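Local coordinates for heat shock protease HtrA (Thermotoga maritima, PDB 1L1J), which probably cuts other proteins as a heat-shock serine endopeptidase that needs no ATP, the chain described here being its trypsin-like protease domain, at residues 71-76 against 102-107; 134-139 against 146-151. All blocks are in the same frame, centred on the assembly; numbering follows the deposited sequence.

Contact 1: residues 71-76 against 102-107; sequences TNYHVV and ELDIAV
His74 and Asp104 meet here as the histidine and aspartate of the predicted Ser-His-Asp charge relay, on the N-terminal barrel of the chymotrypsin fold. The ring nitrogen ND1 of His74 donates to OD1 of Asp104 at 2.8 Å, taking its syn lone pair. The bond is bent: OD1 sits 29° out of the imidazole plane, and ring and carboxylate are turned 51° apart. The other oxygen, OD2 of Asp104, receives the backbone N of His74 at 2.8 Å, so both carboxylate oxygens are bonded to the same residue, a two-point grip that would limit turning of the carboxylate. Asp104 reaches them with CG anti to its backbone N. Replacing Asp104 by an alanine would probably leave ND1 and the backbone N of His74 without their acceptors and the imidazole freer to turn.

One shell out, Asn72 fixes the backbone of Asp104: its ND2 donates to Asp104 O at 2.8 Å, nearly along the C=O axis, and the amide lies stacked on the carboxylate with the planes 15° apart. The same carbonyl takes a weak bond from Tyr73 N. CB of Asn72 lies over one face of the His74 imidazole, toward its rim, while OD1 of Asn72 is hydrogen-bonded to Ser183, the predicted nucleophile.

At the start of strand 105-109, Asp104 and Ile105 stand opposite the single residue Asp100, a G1 beta bulge. Strand 68-72 runs antiparallel to it and leads on to helix 73-76; Thr71 N gives Ala106 O a weak bond, and Thr71 OG1 bonds Ser59 O. Beside this pairing, the methyl CB of Ala106 sits at the edge of the Tyr73 ring, 4.1 Å from CD1, and 3.6 Å from Tyr73 CA.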
ATOM      1  N   THR A  71      -4.348  -3.105   1.775  1.00 51.59           N
ATOM      2  CA  THR A  71      -3.620  -1.888   2.087  1.00 51.51           C
ATOM      3  C   THR A  71      -3.018  -2.023   3.468  1.00 53.29           C
ATOM      4  O   THR A  71      -3.012  -3.110   4.050  1.00 53.78           O
ATOM      5  CB  THR A  71      -4.528  -0.647   2.075  1.00 49.55           C
ATOM      6  OG1 THR A  71      -3.729   0.526   2.284  1.00 46.74           O
ATOM      7  CG2 THR A  71      -5.572  -0.743   3.176  1.00 46.79           C
ATOM      8  N   ASN A  72      -2.502  -0.920   3.992  1.00 54.29           N
ATOM      9  CA  ASN A  72      -1.915  -0.941   5.314  1.00 57.24           C
ATOM     10  C   ASN A  72      -2.975  -0.602   6.358  1.00 58.80           C
ATOM     11  O   ASN A  72      -3.784   0.310   6.158  1.00 58.95           O
ATOM     12  CB  ASN A  72      -0.747   0.041   5.377  1.00 57.88           C
ATOM     13  CG  ASN A  72       0.587  -0.640   5.174  1.00 58.62           C
ATOM     14  OD1 ASN A  72       1.582   0.000   4.844  1.00 60.32           O
ATOM     15  ND2 ASN A  72       0.616  -1.952   5.392  1.00 58.15           N
ATOM     16  N   TYR A  73      -2.984  -1.352   7.460  1.00 59.23           N
ATOM     17  CA  TYR A  73      -3.961  -1.113   8.505  1.00 59.52           C
ATOM     18  C   TYR A  73      -3.841   0.293   9.051  1.00 59.35           C
ATOM     19  O   TYR A  73      -4.846   0.937   9.311  1.00 59.69           O
ATOM     20  CB  TYR A  73      -3.797  -2.096   9.659  1.00 62.04           C
ATOM     21  CG  TYR A  73      -4.857  -1.903  10.727  1.00 64.86           C
ATOM     22  CD1 TYR A  73      -6.191  -2.233  10.472  1.00 65.29           C
ATOM     23  CD2 TYR A  73      -4.537  -1.363  11.979  1.00 64.92           C
ATOM     24  CE1 TYR A  73      -7.178  -2.030  11.428  1.00 65.20           C
ATOM     25  CE2 TYR A  73      -5.519  -1.155  12.946  1.00 64.38           C
ATOM     26  CZ  TYR A  73      -6.838  -1.493  12.659  1.00 65.34           C
ATOM     27  OH  TYR A  73      -7.830  -1.302  13.592  1.00 65.57           O
ATOM     28  N   HIS A  74      -2.615   0.773   9.236  1.00 59.04           N
ATOM     29  CA  HIS A  74      -2.430   2.119   9.765  1.00 58.15           C
ATOM     30  C   HIS A  74      -3.094   3.128   8.843  1.00 57.69           C
ATOM     31  O   HIS A  74      -3.523   4.192   9.277  1.00 59.72           O
ATOM     32  CB  HIS A  74      -0.937   2.449   9.940  1.00 58.76           C
ATOM     33  CG  HIS A  74      -0.174   2.582   8.652  1.00 59.23           C
ATOM     34  ND1 HIS A  74       0.910   1.785   8.345  1.00 58.18           N
ATOM     35  CD2 HIS A  74      -0.311   3.441   7.614  1.00 58.13           C
ATOM     36  CE1 HIS A  74       1.404   2.148   7.177  1.00 57.56           C
ATOM     37  NE2 HIS A  74       0.680   3.151   6.712  1.00 57.38           N
ATOM     38  N   VAL A  75      -3.190   2.793   7.566  1.00 57.23           N
ATOM     39  CA  VAL A  75      -3.819   3.701   6.622  1.00 57.36           C
ATOM     40  C   VAL A  75      -5.297   3.769   6.983  1.00 58.90           C
ATOM     41  O   VAL A  75      -5.725   4.714   7.635  1.00 58.66           O
ATOM     42  CB  VAL A  75      -3.608   3.222   5.152  1.00 55.87           C
ATOM     43  CG1 VAL A  75      -4.431   4.059   4.182  1.00 52.75           C
ATOM     44  CG2 VAL A  75      -2.131   3.338   4.795  1.00 54.60           C
ATOM     45  N   VAL A  76      -6.061   2.751   6.587  1.00 61.48           N
ATOM     46  CA  VAL A  76      -7.496   2.686   6.868  1.00 62.18           C
ATOM     47  C   VAL A  76      -7.788   2.524   8.357  1.00 63.88           C
ATOM     48  O   VAL A  76      -8.613   3.244   8.914  1.00 63.47           O
ATOM     49  CB  VAL A  76      -8.160   1.523   6.100  1.00 61.23           C
ATOM     50  CG1 VAL A  76      -9.563   1.278   6.629  1.00 61.28           C
ATOM     51  CG2 VAL A  76      -8.219   1.850   4.616  1.00 59.80           C
ATOM     52  N   GLU A 102      -1.217  -5.539  14.324  1.00 63.15           N
ATOM     53  CA  GLU A 102       0.118  -6.040  14.620  1.00 63.11           C
ATOM     54  C   GLU A 102       0.880  -6.512  13.362  1.00 62.77           C
ATOM     55  O   GLU A 102       2.110  -6.546  13.353  1.00 64.12           O
ATOM     56  CB  GLU A 102       0.032  -7.159  15.667  1.00 63.79           C
ATOM     57  CG  GLU A 102       1.305  -7.334  16.500  1.00 63.73           C
ATOM     58  CD  GLU A 102       1.662  -6.095  17.323  1.00 64.23           C
ATOM     59  OE1 GLU A 102       2.753  -6.100  17.940  1.00 62.74           O
ATOM     60  OE2 GLU A 102       0.859  -5.126  17.359  1.00 63.32           O
ATOM     61  N   LEU A 103       0.150  -6.871  12.306  1.00 61.05           N
ATOM     62  CA  LEU A 103       0.762  -7.300  11.044  1.00 58.77           C
ATOM     63  C   LEU A 103       0.718  -6.105  10.092  1.00 57.95           C
ATOM     64  O   LEU A 103       1.548  -5.957   9.189  1.00 57.96           O
ATOM     65  CB  LEU A 103      -0.039  -8.447  10.434  1.00 56.46           C
ATOM     66  CG  LEU A 103      -0.162  -9.706  11.282  1.00 54.27           C
ATOM     67  CD1 LEU A 103      -1.276 -10.571  10.730  1.00 52.22           C
ATOM     68  CD2 LEU A 103       1.165 -10.446  11.309  1.00 50.62           C
ATOM     69  N   ASP A 104      -0.283  -5.268  10.331  1.00 56.84           N
ATOM     70  CA  ASP A 104      -0.567  -4.057   9.577  1.00 56.04           C
ATOM     71  C   ASP A 104      -1.106  -4.319   8.177  1.00 55.84           C
ATOM     72  O   ASP A 104      -0.737  -3.642   7.217  1.00 55.82           O
ATOM     73  CB  ASP A 104       0.657  -3.142   9.506  1.00 55.09           C
ATOM     74  CG  ASP A 104       0.292  -1.724   9.084  1.00 54.54           C
ATOM     75  OD1 ASP A 104       1.204  -0.906   8.845  1.00 53.27           O
ATOM     76  OD2 ASP A 104      -0.918  -1.425   8.995  1.00 54.31           O
ATOM     77  N   ILE A 105      -1.981  -5.317   8.079  1.00 55.72           N
ATOM     78  CA  ILE A 105      -2.639  -5.678   6.829  1.00 55.32           C
ATOM     79  C   ILE A 105      -4.084  -5.232   7.016  1.00 57.00           C
ATOM     80  O   ILE A 105      -4.561  -5.127   8.149  1.00 56.33           O
ATOM     81  CB  ILE A 105      -2.629  -7.200   6.582  1.00 54.45           C
ATOM     82  CG1 ILE A 105      -1.193  -7.694   6.415  1.00 55.90           C
ATOM     83  CG2 ILE A 105      -3.441  -7.536   5.346  1.00 52.27           C
ATOM     84  CD1 ILE A 105      -1.083  -9.183   6.087  1.00 56.20           C
ATOM     85  N   ALA A 106      -4.784  -4.967   5.919  1.00 58.44           N
ATOM     86  CA  ALA A 106      -6.169  -4.533   6.012  1.00 59.59           C
ATOM     87  C   ALA A 106      -6.858  -4.669   4.671  1.00 60.55           C
ATOM     88  O   ALA A 106      -6.349  -4.204   3.661  1.00 61.63           O
ATOM     89  CB  ALA A 106      -6.228  -3.088   6.486  1.00 58.56           C
ATOM     90  N   VAL A 107      -8.020  -5.312   4.665  1.00 62.30           N
ATOM     91  CA  VAL A 107      -8.770  -5.494   3.433  1.00 64.62           C
ATOM     92  C   VAL A 107     -10.023  -4.613   3.399  1.00 66.71           C
ATOM     93  O   VAL A 107     -10.693  -4.397   4.413  1.00 66.44           O
ATOM     94  CB  VAL A 107      -9.158  -6.974   3.227  1.00 64.32           C
ATOM     95  CG1 VAL A 107     -10.083  -7.430   4.341  1.00 65.88           C
ATOM     96  CG2 VAL A 107      -9.801  -7.154   1.860  1.00 64.25           C
TER

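Contact 2: residues 134-139 against 146-151; sequences AIAIGN and TVTVGV
Thr148 O accepts the backbone N of Ala136 at 3.0 Å, and Ala136 O takes Thr148 N in return at 3.3 Å, closing the middle ring of an antiparallel beta hairpin. The same reciprocal pairing joins Ala134 with Gly150 and Gly138 with Thr146, where Gly138 N reaches Thr146 O at 3.0 Å. Between these hydrogen-bonded pairs lie two non-hydrogen-bonded ones, Ile135 with Val149 and Ile137 with Val147. Val147 CA also points a C-H at Ala136 O.

The branched residues of those two pairs share one face. CG2 of Ile135 lies anti to its backbone N, which carries this methyl across the hairpin to CG1 of Val147 at 3.8 Å; CG2 of Val149 is more distant, at 4.3 Å. Farther along, CG1 of Ile137 meets CG2 of Val147 at 4.2 Å.

On the other face, the methyl of Ala136 rests 3.4 Å from Thr148 OG1, a hydroxyl whose hydrogen bond goes to Ala177 O. Gly138, without a side chain, has Thr146 OG1 beside its carbonyl, 3.7 Å from Gly138 O.

The hairpin forms part of the C-terminal barrel of the chymotrypsin fold. Helix 5-13 packs against the isoleucine-valine face, touching Ile135, Val147 and Val149, while strand 186-188 pairs with the far edge of strand 133-138 and strand 167-174 with strand 146-160.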
ATOM      1  N   ALA A 134      12.262  -5.043  -7.601  1.00 39.84           N
ATOM      2  CA  ALA A 134      10.970  -4.856  -6.946  1.00 38.49           C
ATOM      3  C   ALA A 134      10.429  -3.485  -7.379  1.00 38.34           C
ATOM      4  O   ALA A 134      11.150  -2.487  -7.375  1.00 36.68           O
ATOM      5  CB  ALA A 134      11.124  -4.905  -5.451  1.00 37.82           C
ATOM      6  N   ILE A 135       9.161  -3.432  -7.754  1.00 36.68           N
ATOM      7  CA  ILE A 135       8.610  -2.172  -8.199  1.00 36.20           C
ATOM      8  C   ILE A 135       7.530  -1.754  -7.221  1.00 36.47           C
ATOM      9  O   ILE A 135       6.533  -2.445  -7.079  1.00 38.57           O
ATOM     10  CB  ILE A 135       8.022  -2.322  -9.629  1.00 35.69           C
ATOM     11  CG1 ILE A 135       8.969  -3.162 -10.498  1.00 34.41           C
ATOM     12  CG2 ILE A 135       7.854  -0.957 -10.277  1.00 35.06           C
ATOM     13  CD1 ILE A 135       8.441  -3.461 -11.886  1.00 30.66           C
ATOM     14  N   ALA A 136       7.738  -0.641  -6.527  1.00 35.32           N
ATOM     15  CA  ALA A 136       6.753  -0.151  -5.572  1.00 35.54           C
ATOM     16  C   ALA A 136       5.793   0.774  -6.304  1.00 37.92           C
ATOM     17  O   ALA A 136       6.233   1.665  -7.038  1.00 41.14           O
ATOM     18  CB  ALA A 136       7.441   0.599  -4.477  1.00 32.08           C
ATOM     19  N   ILE A 137       4.488   0.567  -6.140  1.00 38.17           N
ATOM     20  CA  ILE A 137       3.526   1.439  -6.813  1.00 38.19           C
ATOM     21  C   ILE A 137       2.609   2.107  -5.811  1.00 40.71           C
ATOM     22  O   ILE A 137       2.133   1.469  -4.864  1.00 42.88           O
ATOM     23  CB  ILE A 137       2.649   0.695  -7.834  1.00 36.21           C
ATOM     24  CG1 ILE A 137       3.520  -0.075  -8.830  1.00 35.24           C
ATOM     25  CG2 ILE A 137       1.812   1.704  -8.604  1.00 37.57           C
ATOM     26  CD1 ILE A 137       2.858  -0.360 -10.150  1.00 27.99           C
ATOM     27  N   GLY A 138       2.368   3.399  -6.015  1.00 41.77           N
ATOM     28  CA  GLY A 138       1.511   4.138  -5.106  1.00 44.66           C
ATOM     29  C   GLY A 138       0.502   4.979  -5.857  1.00 46.92           C
ATOM     30  O   GLY A 138       0.582   5.099  -7.089  1.00 48.35           O
ATOM     31  N   ASN A 139      -0.437   5.586  -5.137  1.00 45.87           N
ATOM     32  CA  ASN A 139      -1.437   6.387  -5.818  1.00 46.04           C
ATOM     33  C   ASN A 139      -2.199   7.347  -4.913  1.00 45.85           C
ATOM     34  O   ASN A 139      -3.395   7.569  -5.106  1.00 45.80           O
ATOM     35  CB  ASN A 139      -2.422   5.451  -6.518  1.00 44.66           C
ATOM     36  CG  ASN A 139      -3.350   6.189  -7.461  1.00 44.65           C
ATOM     37  OD1 ASN A 139      -3.425   7.420  -7.436  1.00 42.76           O
ATOM     38  ND2 ASN A 139      -4.069   5.443  -8.297  1.00 43.20           N
ATOM     39  N   THR A 146       2.587   6.866  -8.574  1.00 41.32           N
ATOM     40  CA  THR A 146       3.992   7.176  -8.352  1.00 39.16           C
ATOM     41  C   THR A 146       4.726   5.833  -8.357  1.00 38.50           C
ATOM     42  O   THR A 146       4.158   4.823  -7.958  1.00 39.87           O
ATOM     43  CB  THR A 146       4.215   7.872  -6.991  1.00 39.19           C
ATOM     44  OG1 THR A 146       3.420   7.235  -5.988  1.00 41.65           O
ATOM     45  CG2 THR A 146       3.824   9.329  -7.067  1.00 38.51           C
ATOM     46  N   VAL A 147       5.979   5.810  -8.804  1.00 37.07           N
ATOM     47  CA  VAL A 147       6.732   4.559  -8.852  1.00 36.24           C
ATOM     48  C   VAL A 147       8.194   4.690  -8.429  1.00 34.54           C
ATOM     49  O   VAL A 147       8.843   5.672  -8.749  1.00 35.66           O
ATOM     50  CB  VAL A 147       6.677   3.958 -10.284  1.00 37.75           C
ATOM     51  CG1 VAL A 147       7.732   2.880 -10.454  1.00 37.87           C
ATOM     52  CG2 VAL A 147       5.293   3.377 -10.549  1.00 36.73           C
ATOM     53  N   THR A 148       8.699   3.706  -7.689  1.00 33.04           N
ATOM     54  CA  THR A 148      10.099   3.695  -7.260  1.00 31.86           C
ATOM     55  C   THR A 148      10.605   2.286  -7.478  1.00 30.06           C
ATOM     56  O   THR A 148       9.886   1.319  -7.285  1.00 29.59           O
ATOM     57  CB  THR A 148      10.308   4.095  -5.771  1.00 32.24           C
ATOM     58  OG1 THR A 148       9.627   3.181  -4.910  1.00 33.10           O
ATOM     59  CG2 THR A 148       9.787   5.496  -5.522  1.00 34.02           C
ATOM     60  N   VAL A 149      11.848   2.179  -7.910  1.00 29.20           N
ATOM     61  CA  VAL A 149      12.423   0.893  -8.210  1.00 29.28           C
ATOM     62  C   VAL A 149      13.683   0.611  -7.422  1.00 29.50           C
ATOM     63  O   VAL A 149      14.457   1.508  -7.097  1.00 30.94           O
ATOM     64  CB  VAL A 149      12.735   0.804  -9.706  1.00 27.99           C
ATOM     65  CG1 VAL A 149      13.155  -0.593 -10.077  1.00 27.18           C
ATOM     66  CG2 VAL A 149      11.526   1.212 -10.479  1.00 29.12           C
ATOM     67  N   GLY A 150      13.872  -0.661  -7.131  1.00 28.43           N
ATOM     68  CA  GLY A 150      15.024  -1.096  -6.388  1.00 30.48           C
ATOM     69  C   GLY A 150      15.167  -2.594  -6.549  1.00 32.30           C
ATOM     70  O   GLY A 150      14.860  -3.171  -7.606  1.00 34.12           O
ATOM     71  N   VAL A 151      15.598  -3.252  -5.488  1.00 31.83           N
ATOM     72  CA  VAL A 151      15.792  -4.683  -5.579  1.00 33.08           C
ATOM     73  C   VAL A 151      15.466  -5.309  -4.238  1.00 31.71           C
ATOM     74  O   VAL A 151      15.325  -4.590  -3.246  1.00 34.38           O
ATOM     75  CB  VAL A 151      17.254  -4.955  -6.003  1.00 33.51           C
ATOM     76  CG1 VAL A 151      18.131  -5.275  -4.795  1.00 32.41           C
ATOM     77  CG2 VAL A 151      17.275  -6.018  -7.042  1.00 34.59           C
TER

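In the fold
After helix 5-13 and strand 17-23, the chain runs through strands 54-64 and 68-72 to contact 1, which closes a loop of 25 residues carrying strands 83-85, 91-93 and 98-100 within the first barrel. Only then does contact 2 open, closing a short loop of six residues in the second barrel. The two follow in series, neither nesting nor crossing, on opposite sides of the chain's centre and with their own centres about 19 Å apart. Ser59 links them: its O bonds Thr71 OG1 and its OG accepts Asn139 N. The segment with Asn182 and Ser183 also lies between, Asn182 touching Thr148 and Ser183 bonding Asn72.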